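Serpin-12 (Manduca sexta, PDB 6CJ7) is a serine protease inhibitor of the serpin family that controls the prophenoloxidase activation system in larval hemolymph, probably by trapping activating proteases. Local coordinates at residues Gln85-Arg90 with Asn230-Ile235; Ile179-Gln184 with Ser202-Arg207; Gln184-Arg189 with Ile326-Gly331; Lys188-Phe191 with Glu197-Val200. All coordinates share one frame; numbering follows the deposited sequence.

Contact 1: Gln85-Arg90 with Asn230-Ile235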
loop_
_atom_site.group_PDB
_atom_site.type_symbol
_atom_site.label_atom_id
_atom_site.label_comp_id
_atom_site.label_asym_id
_atom_site.label_seq_id
_atom_site.Cartn_x
_atom_site.Cartn_y
_atom_site.Cartn_z
ATOM N N GLN A 85 -7.777 13.831 -3.958
ATOM C CA GLN A 85 -8.702 14.698 -3.241
ATOM C C GLN A 85 -9.749 15.319 -4.153
ATOM O O GLN A 85 -10.757 15.827 -3.654
ATOM C CB GLN A 85 -7.915 15.768 -2.489
ATOM C CG GLN A 85 -7.135 15.144 -1.346
ATOM C CD GLN A 85 -6.105 16.068 -0.761
ATOM O OE1 GLN A 85 -5.117 15.622 -0.175
ATOM N NE2 GLN A 85 -6.328 17.368 -0.909
ATOM N N LYS A 86 -9.553 15.273 -5.473
ATOM C CA LYS A 86 -10.592 15.762 -6.374
ATOM C C LYS A 86 -11.784 14.819 -6.444
ATOM O O LYS A 86 -12.845 15.224 -6.929
ATOM C CB LYS A 86 -10.049 15.952 -7.789
ATOM C CG LYS A 86 -9.249 17.208 -8.008
ATOM C CD LYS A 86 -9.162 17.511 -9.493
ATOM C CE LYS A 86 -7.755 17.325 -10.023
ATOM N NZ LYS A 86 -7.746 17.240 -11.513
ATOM N N ARG A 87 -11.627 13.580 -5.987
ATOM C CA ARG A 87 -12.654 12.569 -6.192
ATOM C C ARG A 87 -13.782 12.755 -5.186
ATOM O O ARG A 87 -13.537 12.899 -3.982
ATOM C CB ARG A 87 -12.039 11.175 -6.089
ATOM C CG ARG A 87 -11.119 10.861 -7.273
ATOM C CD ARG A 87 -10.256 9.614 -7.101
ATOM N NE ARG A 87 -9.414 9.447 -8.282
ATOM C CZ ARG A 87 -8.160 8.998 -8.264
ATOM N NH1 ARG A 87 -7.584 8.637 -7.119
ATOM N NH2 ARG A 87 -7.486 8.917 -9.410
ATOM N N ASN A 88 -15.023 12.768 -5.699
ATOM C CA ASN A 88 -16.248 12.906 -4.909
ATOM C C ASN A 88 -17.150 11.756 -5.335
ATOM O O ASN A 88 -18.092 11.939 -6.100
ATOM C CB ASN A 88 -16.925 14.273 -5.133
ATOM C CG ASN A 88 -16.247 15.390 -4.363
ATOM O OD1 ASN A 88 -16.038 15.287 -3.153
ATOM N ND2 ASN A 88 -15.904 16.468 -5.061
ATOM N N SER A 89 -16.843 10.561 -4.847
ATOM C CA SER A 89 -17.512 9.351 -5.288
ATOM C C SER A 89 -17.708 8.442 -4.087
ATOM O O SER A 89 -17.284 8.747 -2.971
ATOM C CB SER A 89 -16.694 8.623 -6.358
ATOM O OG SER A 89 -15.549 8.044 -5.761
ATOM N N ARG A 90 -18.339 7.298 -4.328
ATOM C CA ARG A 90 -18.504 6.333 -3.253
ATOM C C ARG A 90 -17.285 5.437 -3.053
ATOM O O ARG A 90 -17.326 4.554 -2.181
ATOM C CB ARG A 90 -19.749 5.485 -3.521
ATOM C CG ARG A 90 -21.068 6.231 -3.224
ATOM C CD ARG A 90 -22.287 5.508 -3.726
ATOM N NE ARG A 90 -22.345 5.469 -5.182
ATOM C CZ ARG A 90 -23.344 4.958 -5.885
ATOM N NH1 ARG A 90 -24.381 4.425 -5.261
ATOM N NH2 ARG A 90 -23.301 4.974 -7.214
ATOM N N ASN A 230 -14.497 4.802 -12.989
ATOM C CA ASN A 230 -13.184 4.300 -13.391
ATOM C C ASN A 230 -12.049 5.044 -12.692
ATOM O O ASN A 230 -10.976 5.235 -13.259
ATOM C CB ASN A 230 -13.003 4.351 -14.909
ATOM C CG ASN A 230 -11.947 3.365 -15.393
ATOM O OD1 ASN A 230 -11.833 2.257 -14.864
ATOM N ND2 ASN A 230 -11.159 3.769 -16.380
ATOM N N GLU A 231 -12.274 5.444 -11.438
ATOM C CA GLU A 231 -11.226 6.130 -10.683
ATOM C C GLU A 231 -10.108 5.173 -10.316
ATOM O O GLU A 231 -8.926 5.545 -10.324
ATOM C CB GLU A 231 -11.820 6.750 -9.419
ATOM C CG GLU A 231 -12.736 7.918 -9.727
ATOM C CD GLU A 231 -13.517 8.389 -8.525
ATOM O OE1 GLU A 231 -13.497 7.674 -7.485
ATOM O OE2 GLU A 231 -14.163 9.457 -8.638
ATOM N N TYR A 232 -10.474 3.937 -9.992
ATOM C CA TYR A 232 -9.549 2.897 -9.577
ATOM C C TYR A 232 -9.901 1.613 -10.310
ATOM O O TYR A 232 -11.026 1.434 -10.780
ATOM C CB TYR A 232 -9.603 2.625 -8.055
ATOM C CG TYR A 232 -9.475 3.877 -7.218
ATOM C CD1 TYR A 232 -8.224 4.364 -6.851
ATOM C CD2 TYR A 232 -10.605 4.564 -6.790
ATOM C CE1 TYR A 232 -8.113 5.523 -6.097
ATOM C CE2 TYR A 232 -10.505 5.721 -6.050
ATOM C CZ TYR A 232 -9.254 6.186 -5.688
ATOM O OH TYR A 232 -9.154 7.338 -4.937
ATOM N N SER A 233 -8.945 0.688 -10.340
ATOM C CA SER A 233 -9.188 -0.666 -10.820
ATOM C C SER A 233 -8.612 -1.653 -9.826
ATOM O O SER A 233 -7.574 -1.399 -9.222
ATOM C CB SER A 233 -8.514 -0.933 -12.174
ATOM O OG SER A 233 -8.923 0.002 -13.157
ATOM N N LEU A 234 -9.278 -2.796 -9.680
ATOM C CA LEU A 234 -8.656 -3.957 -9.059
ATOM C C LEU A 234 -8.142 -4.843 -10.184
ATOM O O LEU A 234 -8.926 -5.343 -11.004
ATOM C CB LEU A 234 -9.607 -4.728 -8.142
ATOM C CG LEU A 234 -8.863 -5.703 -7.211
ATOM C CD1 LEU A 234 -8.124 -4.942 -6.105
ATOM C CD2 LEU A 234 -9.844 -6.729 -6.641
ATOM N N ILE A 235 -6.824 -4.999 -10.246
ATOM C CA ILE A 235 -6.181 -5.828 -11.249
ATOM C C ILE A 235 -5.858 -7.146 -10.567
ATOM O O ILE A 235 -5.125 -7.178 -9.572
ATOM C CB ILE A 235 -4.930 -5.143 -11.815
ATOM C CG1 ILE A 235 -5.327 -3.803 -12.445
ATOM C CG2 ILE A 235 -4.243 -6.049 -12.847
ATOM C CD1 ILE A 235 -4.148 -2.929 -12.829
HETATM O O HOH W 1 -15.385 11.775 -7.918
#
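E231 meets S89 and R87 with different parts of one extended side chain. S89 OG donates to E231 OE1 at 2.7 Å, arriving on the syn side and 18° out of the carboxylate plane; N91 contacts both S89 OG and E231 OE1 with further hydrogen bonds. E231 OE2 accepts from a water at 2.7 Å, whose distance to N88 N is doubtfully short. R87 runs alongside E231 in the opposite direction, its CG 3.6 Å from E231 OE2, while the backbone O of E231 lies over one face of the guanidinium. At Y232 the contact passes to the phenol. With CG beside its own backbone N (chi1 -70°) and an extended chain up to NE, R87 brings NH1 to 3.0 Å from Y232 OH in a weak, bent hydrogen bond. Its CZ sits 4.5 Å from the centroid of the Y232 ring, an off-centre cation-pi contact with the two planes 66° apart. The main polar partner of R87 is D365, which forms a salt bridge with NH2. A leucine in place of R87 would probably leave D365 without its charge mate and the Y232 ring without its cation. The contact joins the loop between helix 70-85 and strand 92-102 to E231 and Y232, where strand 232-239 begins, paired with 220-226 and 359-365 as in sheet B of serpins.

Contact 2: Ile179-Gln184 with Ser202-Arg207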
loop_
_atom_site.group_PDB
_atom_site.type_symbol
_atom_site.label_atom_id
_atom_site.label_comp_id
_atom_site.label_asym_id
_atom_site.label_seq_id
_atom_site.Cartn_x
_atom_site.Cartn_y
_atom_site.Cartn_z
ATOM N N ILE A 179 -20.047 -1.887 -11.836
ATOM C CA ILE A 179 -21.239 -2.720 -11.950
ATOM C C ILE A 179 -21.253 -3.695 -10.775
ATOM O O ILE A 179 -20.223 -4.318 -10.469
ATOM C CB ILE A 179 -21.277 -3.439 -13.306
ATOM C CG1 ILE A 179 -21.472 -2.416 -14.431
ATOM C CG2 ILE A 179 -22.400 -4.473 -13.337
ATOM C CD1 ILE A 179 -21.360 -2.994 -15.838
ATOM N N PRO A 180 -22.378 -3.845 -10.084
ATOM C CA PRO A 180 -22.397 -4.683 -8.883
ATOM C C PRO A 180 -22.314 -6.161 -9.213
ATOM O O PRO A 180 -22.706 -6.610 -10.292
ATOM C CB PRO A 180 -23.746 -4.348 -8.234
ATOM C CG PRO A 180 -24.590 -3.858 -9.352
ATOM C CD PRO A 180 -23.670 -3.172 -10.311
ATOM N N PHE A 181 -21.770 -6.910 -8.259
ATOM C CA PHE A 181 -22.020 -8.343 -8.182
ATOM C C PHE A 181 -23.385 -8.571 -7.556
ATOM O O PHE A 181 -23.740 -7.923 -6.564
ATOM C CB PHE A 181 -20.959 -9.038 -7.329
ATOM C CG PHE A 181 -19.609 -9.130 -7.966
ATOM C CD1 PHE A 181 -19.286 -10.201 -8.779
ATOM C CD2 PHE A 181 -18.643 -8.162 -7.720
ATOM C CE1 PHE A 181 -18.026 -10.298 -9.352
ATOM C CE2 PHE A 181 -17.388 -8.254 -8.298
ATOM C CZ PHE A 181 -17.080 -9.322 -9.113
ATOM N N ARG A 182 -24.144 -9.509 -8.127
ATOM C CA ARG A 182 -25.426 -9.900 -7.562
ATOM C C ARG A 182 -25.173 -10.693 -6.283
ATOM O O ARG A 182 -24.491 -11.721 -6.313
ATOM C CB ARG A 182 -26.208 -10.721 -8.591
ATOM C CG ARG A 182 -27.724 -10.590 -8.519
ATOM C CD ARG A 182 -28.433 -11.256 -9.708
ATOM N NE ARG A 182 -28.034 -12.650 -9.892
ATOM C CZ ARG A 182 -28.593 -13.678 -9.261
ATOM N NH1 ARG A 182 -29.574 -13.469 -8.391
ATOM N NH2 ARG A 182 -28.170 -14.915 -9.489
ATOM N N GLU A 183 -25.689 -10.194 -5.157
ATOM C CA GLU A 183 -25.474 -10.862 -3.874
ATOM C C GLU A 183 -25.954 -12.308 -3.909
ATOM O O GLU A 183 -25.267 -13.212 -3.422
ATOM C CB GLU A 183 -26.187 -10.107 -2.754
ATOM C CG GLU A 183 -25.338 -9.087 -2.034
ATOM C CD GLU A 183 -26.061 -8.480 -0.847
ATOM O OE1 GLU A 183 -25.979 -7.248 -0.668
ATOM O OE2 GLU A 183 -26.717 -9.237 -0.097
ATOM N N GLN A 184 -27.142 -12.550 -4.470
ATOM C CA GLN A 184 -27.636 -13.924 -4.472
ATOM C C GLN A 184 -26.832 -14.832 -5.400
ATOM O O GLN A 184 -27.039 -16.050 -5.372
ATOM C CB GLN A 184 -29.128 -13.955 -4.831
ATOM C CG GLN A 184 -30.075 -13.827 -3.624
ATOM C CD GLN A 184 -30.597 -15.169 -3.111
ATOM O OE1 GLN A 184 -29.820 -16.102 -2.850
ATOM N NE2 GLN A 184 -31.910 -15.266 -2.952
ATOM N N SER A 202 -16.329 -17.476 0.124
ATOM C CA SER A 202 -17.476 -16.860 -0.542
ATOM C C SER A 202 -17.036 -16.252 -1.868
ATOM O O SER A 202 -16.376 -15.208 -1.897
ATOM C CB SER A 202 -18.107 -15.797 0.354
ATOM O OG SER A 202 -18.717 -16.393 1.483
ATOM N N PHE A 203 -17.422 -16.882 -2.966
ATOM C CA PHE A 203 -17.039 -16.432 -4.295
ATOM C C PHE A 203 -18.150 -15.577 -4.890
ATOM O O PHE A 203 -19.265 -16.059 -5.125
ATOM C CB PHE A 203 -16.729 -17.621 -5.199
ATOM C CG PHE A 203 -15.454 -18.326 -4.844
ATOM C CD1 PHE A 203 -15.441 -19.340 -3.896
ATOM C CD2 PHE A 203 -14.266 -17.971 -5.453
ATOM C CE1 PHE A 203 -14.270 -19.998 -3.572
ATOM C CE2 PHE A 203 -13.098 -18.620 -5.141
ATOM C CZ PHE A 203 -13.099 -19.643 -4.193
ATOM N N MET A 204 -17.844 -14.308 -5.120
ATOM C CA MET A 204 -18.706 -13.454 -5.919
ATOM C C MET A 204 -18.614 -13.883 -7.376
ATOM O O MET A 204 -17.557 -14.305 -7.848
ATOM C CB MET A 204 -18.257 -12.005 -5.767
ATOM C CG MET A 204 -18.136 -11.616 -4.331
ATOM S SD MET A 204 -17.762 -9.852 -4.171
ATOM C CE MET A 204 -16.097 -9.838 -4.880
ATOM N N GLN A 205 -19.727 -13.778 -8.100
ATOM C CA GLN A 205 -19.764 -14.291 -9.461
ATOM C C GLN A 205 -20.472 -13.308 -10.382
ATOM O O GLN A 205 -21.487 -12.715 -10.007
ATOM C CB GLN A 205 -20.481 -15.648 -9.540
ATOM C CG GLN A 205 -19.873 -16.735 -8.698
ATOM C CD GLN A 205 -20.710 -17.991 -8.737
ATOM O OE1 GLN A 205 -20.478 -18.932 -7.980
ATOM N NE2 GLN A 205 -21.695 -18.007 -9.621
ATOM N N THR A 206 -19.930 -13.148 -11.587
ATOM C CA THR A 206 -20.593 -12.389 -12.643
ATOM C C THR A 206 -20.004 -12.815 -13.978
ATOM O O THR A 206 -18.952 -13.458 -14.041
ATOM C CB THR A 206 -20.447 -10.870 -12.461
ATOM O OG1 THR A 206 -21.378 -10.201 -13.323
ATOM C CG2 THR A 206 -19.037 -10.412 -12.820
ATOM N N ARG A 207 -20.710 -12.457 -15.053
ATOM C CA ARG A 207 -20.211 -12.650 -16.407
ATOM C C ARG A 207 -20.467 -11.364 -17.176
ATOM O O ARG A 207 -21.621 -11.015 -17.443
ATOM C CB ARG A 207 -20.869 -13.843 -17.094
ATOM C CG ARG A 207 -20.362 -14.043 -18.506
ATOM C CD ARG A 207 -20.928 -15.289 -19.129
ATOM N NE ARG A 207 -20.685 -15.320 -20.566
ATOM C CZ ARG A 207 -21.082 -16.305 -21.365
ATOM N NH1 ARG A 207 -21.730 -17.344 -20.861
ATOM N NH2 ARG A 207 -20.824 -16.252 -22.664
HETATM O O HOH W 2 -21.840 -12.448 -6.542
HETATM O O HOH W 3 -23.448 -10.909 -10.414
#
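The F181 ring stands against strand 198-215, and M204 crosses it at about a right angle. M204 CB lies over the ring face, 3.9 Å from the F181 centroid, in a CH-pi contact, and M204 SD follows over the face at 4.5 Å from the same centroid, a Met-aromatic contact. The bend at chi3 of M204 (-67°) folds the terminal methyl back, leaving CE 4.0 Å from F181 CE2. At the rim of the ring the backbone O of Q205 approaches F181 CD1 near the ring plane, at 3.6 Å. T206 comes in obliquely, its CG2 3.6 Å from F181 CE1. The ring is thus gripped by three consecutive residues of one strand. Beside it two waters stand in for direct backbone bonds: one links R182 O to Q205 N, the other links R182 N to Q205 O. Together they hold the two chains side by side with water layered between them. Q205 OE1 makes a doubtfully short hydrogen bond to R189 NH2. F181 is also met by the edge-to-face ring of W177 and by L270, and its backbone pairs with E328; the loop therefore packs on strand 198-215 where this runs between strands 187-192 and 265-282.

Contact 3: Gln184-Arg189 with Ile326-Gly331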
loop_
_atom_site.group_PDB
_atom_site.type_symbol
_atom_site.label_atom_id
_atom_site.label_comp_id
_atom_site.label_asym_id
_atom_site.label_seq_id
_atom_site.Cartn_x
_atom_site.Cartn_y
_atom_site.Cartn_z
ATOM N N GLN A 184 -27.142 -12.550 -4.470
ATOM C CA GLN A 184 -27.636 -13.924 -4.472
ATOM C C GLN A 184 -26.832 -14.832 -5.400
ATOM O O GLN A 184 -27.039 -16.050 -5.372
ATOM C CB GLN A 184 -29.128 -13.955 -4.831
ATOM C CG GLN A 184 -30.075 -13.827 -3.624
ATOM C CD GLN A 184 -30.597 -15.169 -3.111
ATOM O OE1 GLN A 184 -29.820 -16.102 -2.850
ATOM N NE2 GLN A 184 -31.910 -15.266 -2.952
ATOM N N ALA A 185 -25.892 -14.283 -6.177
ATOM C CA ALA A 185 -24.975 -15.089 -6.969
ATOM C C ALA A 185 -23.710 -15.477 -6.214
ATOM O O ALA A 185 -22.951 -16.318 -6.711
ATOM C CB ALA A 185 -24.587 -14.356 -8.255
ATOM N N THR A 186 -23.451 -14.886 -5.046
ATOM C CA THR A 186 -22.271 -15.255 -4.272
ATOM C C THR A 186 -22.468 -16.643 -3.695
ATOM O O THR A 186 -23.514 -16.933 -3.114
ATOM C CB THR A 186 -22.032 -14.252 -3.152
ATOM O OG1 THR A 186 -21.784 -12.965 -3.737
ATOM C CG2 THR A 186 -20.815 -14.641 -2.308
ATOM N N GLN A 187 -21.465 -17.499 -3.851
ATOM C CA GLN A 187 -21.615 -18.909 -3.509
ATOM C C GLN A 187 -20.422 -19.400 -2.705
ATOM O O GLN A 187 -19.287 -18.970 -2.913
ATOM C CB GLN A 187 -21.751 -19.786 -4.768
ATOM C CG GLN A 187 -23.007 -19.572 -5.630
ATOM C CD GLN A 187 -24.325 -19.694 -4.884
ATOM O OE1 GLN A 187 -24.437 -20.360 -3.849
ATOM N NE2 GLN A 187 -25.347 -19.027 -5.417
ATOM N N LYS A 188 -20.682 -20.351 -1.815
ATOM C CA LYS A 188 -19.620 -20.997 -1.054
ATOM C C LYS A 188 -19.046 -22.145 -1.873
ATOM O O LYS A 188 -19.769 -23.083 -2.233
ATOM C CB LYS A 188 -20.141 -21.490 0.293
ATOM C CG LYS A 188 -20.201 -20.364 1.321
ATOM C CD LYS A 188 -20.844 -20.802 2.620
ATOM C CE LYS A 188 -20.248 -20.042 3.798
ATOM N NZ LYS A 188 -20.405 -18.573 3.683
ATOM N N ARG A 189 -17.754 -22.051 -2.182
ATOM C CA ARG A 189 -17.025 -23.043 -2.958
ATOM C C ARG A 189 -15.677 -23.248 -2.287
ATOM O O ARG A 189 -15.255 -22.433 -1.471
ATOM C CB ARG A 189 -16.826 -22.588 -4.417
ATOM C CG ARG A 189 -18.072 -22.055 -5.095
ATOM C CD ARG A 189 -17.776 -21.645 -6.530
ATOM N NE ARG A 189 -18.939 -21.063 -7.193
ATOM C CZ ARG A 189 -19.771 -21.756 -7.964
ATOM N NH1 ARG A 189 -19.558 -23.052 -8.163
ATOM N NH2 ARG A 189 -20.813 -21.154 -8.532
ATOM N N ILE A 326 -13.009 -5.957 -0.174
ATOM C CA ILE A 326 -13.891 -5.995 -1.335
ATOM C C ILE A 326 -15.160 -6.761 -0.984
ATOM O O ILE A 326 -15.147 -7.674 -0.153
ATOM C CB ILE A 326 -13.215 -6.607 -2.590
ATOM C CG1 ILE A 326 -12.944 -8.095 -2.443
ATOM C CG2 ILE A 326 -11.923 -5.854 -2.948
ATOM C CD1 ILE A 326 -12.585 -8.715 -3.774
ATOM N N ASP A 327 -16.262 -6.372 -1.619
ATOM C CA ASP A 327 -17.517 -7.122 -1.514
ATOM C C ASP A 327 -18.320 -6.871 -2.786
ATOM O O ASP A 327 -17.780 -6.388 -3.784
ATOM C CB ASP A 327 -18.273 -6.777 -0.211
ATOM C CG ASP A 327 -18.755 -5.335 -0.134
ATOM O OD1 ASP A 327 -18.866 -4.643 -1.167
ATOM O OD2 ASP A 327 -19.047 -4.893 1.001
ATOM N N GLU A 328 -19.616 -7.200 -2.757
ATOM C CA GLU A 328 -20.413 -7.208 -3.982
ATOM C C GLU A 328 -20.835 -5.827 -4.465
ATOM O O GLU A 328 -21.293 -5.705 -5.605
ATOM C CB GLU A 328 -21.686 -8.036 -3.797
ATOM C CG GLU A 328 -21.498 -9.538 -3.581
ATOM C CD GLU A 328 -21.349 -9.922 -2.111
ATOM O OE1 GLU A 328 -21.541 -11.122 -1.814
ATOM O OE2 GLU A 328 -21.022 -9.083 -1.256
ATOM N N ARG A 329 -20.752 -4.802 -3.625
ATOM C CA ARG A 329 -21.537 -3.597 -3.870
ATOM C C ARG A 329 -21.025 -2.809 -5.074
ATOM O O ARG A 329 -19.816 -2.641 -5.266
ATOM C CB ARG A 329 -21.554 -2.716 -2.616
ATOM C CG ARG A 329 -22.740 -1.777 -2.601
ATOM C CD ARG A 329 -22.864 -0.965 -1.323
ATOM N NE ARG A 329 -23.952 0.005 -1.441
ATOM C CZ ARG A 329 -23.778 1.322 -1.482
ATOM N NH1 ARG A 329 -22.557 1.832 -1.389
ATOM N NH2 ARG A 329 -24.826 2.126 -1.599
ATOM N N GLY A 330 -21.969 -2.328 -5.892
ATOM C CA GLY A 330 -21.640 -1.573 -7.085
ATOM C C GLY A 330 -22.657 -0.484 -7.352
ATOM O O GLY A 330 -23.686 -0.381 -6.680
ATOM N N GLY A 331 -22.358 0.326 -8.367
ATOM C CA GLY A 331 -23.245 1.408 -8.781
ATOM C C GLY A 331 -24.342 0.990 -9.737
ATOM O O GLY A 331 -24.788 -0.156 -9.723
#
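T186 sets its hydroxyl against the bent side chain of E328, with OG1 3.4 Å from E328 CG and in a hydrogen bond to OE1. The site corresponds to the breach region of the serpin fold, at the end of strand 317-326 where the chain leaves the central sheet for the reactive-centre loop. T186 OG1 donates to E328 OE1 at 2.7 Å, and OE1 accepts through its anti lone pair, turned away from OE2. The two side chains come from opposite directions. A bend at chi2 of E328 (90°) swings the carboxylate off the line of its first carbons, and OE1 then also lies 3.4 Å from T186 CB. E328 OE2 makes a salt bridge with K274 of strand 265-282, so the buried carboxylate is held at both oxygens, one by a hydroxyl and one by a charge that would be expected to stabilise its ionised form. A lysine in place of E328 would probably leave the T186 hydroxyl without its acceptor and set a second positive charge against K274. The E328 backbone also pairs with F181, which fixes the base of the side chain. Just before it, D327 forms an Asx turn and a salt bridge with K174. In that turn the backbone N of R329 reaches D327 OD1 at 3.1 Å, almost straight at 171°, from above the carboxylate plane.

Contact 4: Lys188-Phe191 with Glu197-Val200; sequences KRNF and EKKV
This contact belongs to the beta hairpin of strands 187-192 and 198-215, near its turn; the short segments run antiparallel at 156° with axes 4.4 Å apart. F191 and K199 make the hydrogen-bonded pair: F191 N donates to K199 O at 2.8 Å, and K199 N returns a bond to F191 O at 2.9 Å. K198 CA adds a CA-H...O contact to F191 O, at 3.5 Å. N190 and V200 form the neighbouring non-hydrogen-bonded pair, with their side chains on the other face from those of F191 and K199. On that face the N190 side chain lies across the K198 chain at about a right angle. At the far end of the pair, K188 passes its methylenes over a V200 methyl, CG to CG1 3.8 Å, an apolar contact between residues that are otherwise exposed. F191 has CG anti to its own N (chi1 -178°), which carries the ring away from K199 toward P358, P380 and F203. K199 keeps its ammonium for a salt bridge with D379. Strand 187-192 is thus an edge strand laid antiparallel on 198-215, consistent with the hairpin at the edge of sheet C in serpins.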
loop_
_atom_site.group_PDB
_atom_site.type_symbol
_atom_site.label_atom_id
_atom_site.label_comp_id
_atom_site.label_asym_id
_atom_site.label_seq_id
_atom_site.Cartn_x
_atom_site.Cartn_y
_atom_site.Cartn_z
ATOM N N LYS A 188 -20.682 -20.351 -1.815
ATOM C CA LYS A 188 -19.620 -20.997 -1.054
ATOM C C LYS A 188 -19.046 -22.145 -1.873
ATOM O O LYS A 188 -19.769 -23.083 -2.233
ATOM C CB LYS A 188 -20.141 -21.490 0.293
ATOM C CG LYS A 188 -20.201 -20.364 1.321
ATOM C CD LYS A 188 -20.844 -20.802 2.620
ATOM C CE LYS A 188 -20.248 -20.042 3.798
ATOM N NZ LYS A 188 -20.405 -18.573 3.683
ATOM N N ARG A 189 -17.754 -22.051 -2.182
ATOM C CA ARG A 189 -17.025 -23.043 -2.958
ATOM C C ARG A 189 -15.677 -23.248 -2.287
ATOM O O ARG A 189 -15.255 -22.433 -1.471
ATOM C CB ARG A 189 -16.826 -22.588 -4.417
ATOM C CG ARG A 189 -18.072 -22.055 -5.095
ATOM C CD ARG A 189 -17.776 -21.645 -6.530
ATOM N NE ARG A 189 -18.939 -21.063 -7.193
ATOM C CZ ARG A 189 -19.771 -21.756 -7.964
ATOM N NH1 ARG A 189 -19.558 -23.052 -8.163
ATOM N NH2 ARG A 189 -20.813 -21.154 -8.532
ATOM N N ASN A 190 -14.986 -24.326 -2.639
ATOM C CA ASN A 190 -13.682 -24.552 -2.036
ATOM C C ASN A 190 -12.598 -23.695 -2.682
ATOM O O ASN A 190 -12.549 -23.520 -3.902
ATOM C CB ASN A 190 -13.296 -26.022 -2.105
ATOM C CG ASN A 190 -13.766 -26.789 -0.882
ATOM O OD1 ASN A 190 -13.825 -26.246 0.222
ATOM N ND2 ASN A 190 -14.125 -28.039 -1.078
ATOM N N PHE A 191 -11.747 -23.137 -1.831
ATOM C CA PHE A 191 -10.513 -22.476 -2.220
ATOM C C PHE A 191 -9.376 -23.407 -1.812
ATOM O O PHE A 191 -9.384 -23.929 -0.692
ATOM C CB PHE A 191 -10.406 -21.127 -1.508
ATOM C CG PHE A 191 -9.189 -20.325 -1.871
ATOM C CD1 PHE A 191 -7.958 -20.595 -1.301
ATOM C CD2 PHE A 191 -9.291 -19.273 -2.766
ATOM C CE1 PHE A 191 -6.841 -19.829 -1.631
ATOM C CE2 PHE A 191 -8.189 -18.519 -3.105
ATOM C CZ PHE A 191 -6.956 -18.787 -2.534
ATOM N N GLU A 197 -4.455 -27.784 1.272
ATOM C CA GLU A 197 -5.588 -27.635 2.183
ATOM C C GLU A 197 -6.760 -26.947 1.484
ATOM O O GLU A 197 -6.573 -25.949 0.786
ATOM C CB GLU A 197 -5.169 -26.817 3.400
ATOM C CG GLU A 197 -6.252 -26.675 4.448
ATOM C CD GLU A 197 -5.848 -25.734 5.577
ATOM O OE1 GLU A 197 -4.667 -25.329 5.635
ATOM O OE2 GLU A 197 -6.707 -25.404 6.419
ATOM N N LYS A 198 -7.968 -27.490 1.661
ATOM C CA LYS A 198 -9.192 -26.905 1.119
ATOM C C LYS A 198 -9.920 -26.114 2.200
ATOM O O LYS A 198 -10.053 -26.584 3.336
ATOM C CB LYS A 198 -10.138 -27.986 0.577
ATOM C CG LYS A 198 -9.652 -28.786 -0.626
ATOM C CD LYS A 198 -10.553 -30.014 -0.871
ATOM C CE LYS A 198 -11.667 -29.727 -1.897
ATOM N NZ LYS A 198 -12.739 -30.796 -2.013
ATOM N N LYS A 199 -10.413 -24.929 1.838
ATOM C CA LYS A 199 -11.187 -24.074 2.735
ATOM C C LYS A 199 -12.363 -23.456 1.992
ATOM O O LYS A 199 -12.199 -22.945 0.876
ATOM C CB LYS A 199 -10.337 -22.934 3.313
ATOM C CG LYS A 199 -9.446 -23.294 4.483
ATOM C CD LYS A 199 -9.115 -22.017 5.271
ATOM C CE LYS A 199 -8.078 -22.241 6.354
ATOM N NZ LYS A 199 -7.708 -20.954 7.008
ATOM N N VAL A 200 -13.529 -23.445 2.644
ATOM C CA VAL A 200 -14.709 -22.790 2.083
ATOM C C VAL A 200 -14.500 -21.286 2.047
ATOM O O VAL A 200 -14.057 -20.688 3.037
ATOM C CB VAL A 200 -15.945 -23.151 2.916
ATOM C CG1 VAL A 200 -17.104 -22.212 2.606
ATOM C CG2 VAL A 200 -16.323 -24.587 2.658
#

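Overall arrangement
From the N terminus, contact 1 comes first, closing a long loop from the turn after helix 70-85 to strand 232-239. Contact 2, between the loop 179-184 and strand 198-215, is nested inside it, and contact 4, the hairpin, is nested in turn inside contact 2. Contact 3 begins in the same stretch as contact 4 but reaches on to 326-331, so it crosses both contacts 1 and 2. Contacts 2 and 3 have centres about 4 Å apart and touch, M204 packing on D327, while R90 of contact 1 packs on G331. Together they tie the breach region to sheet C and to strand 232-239.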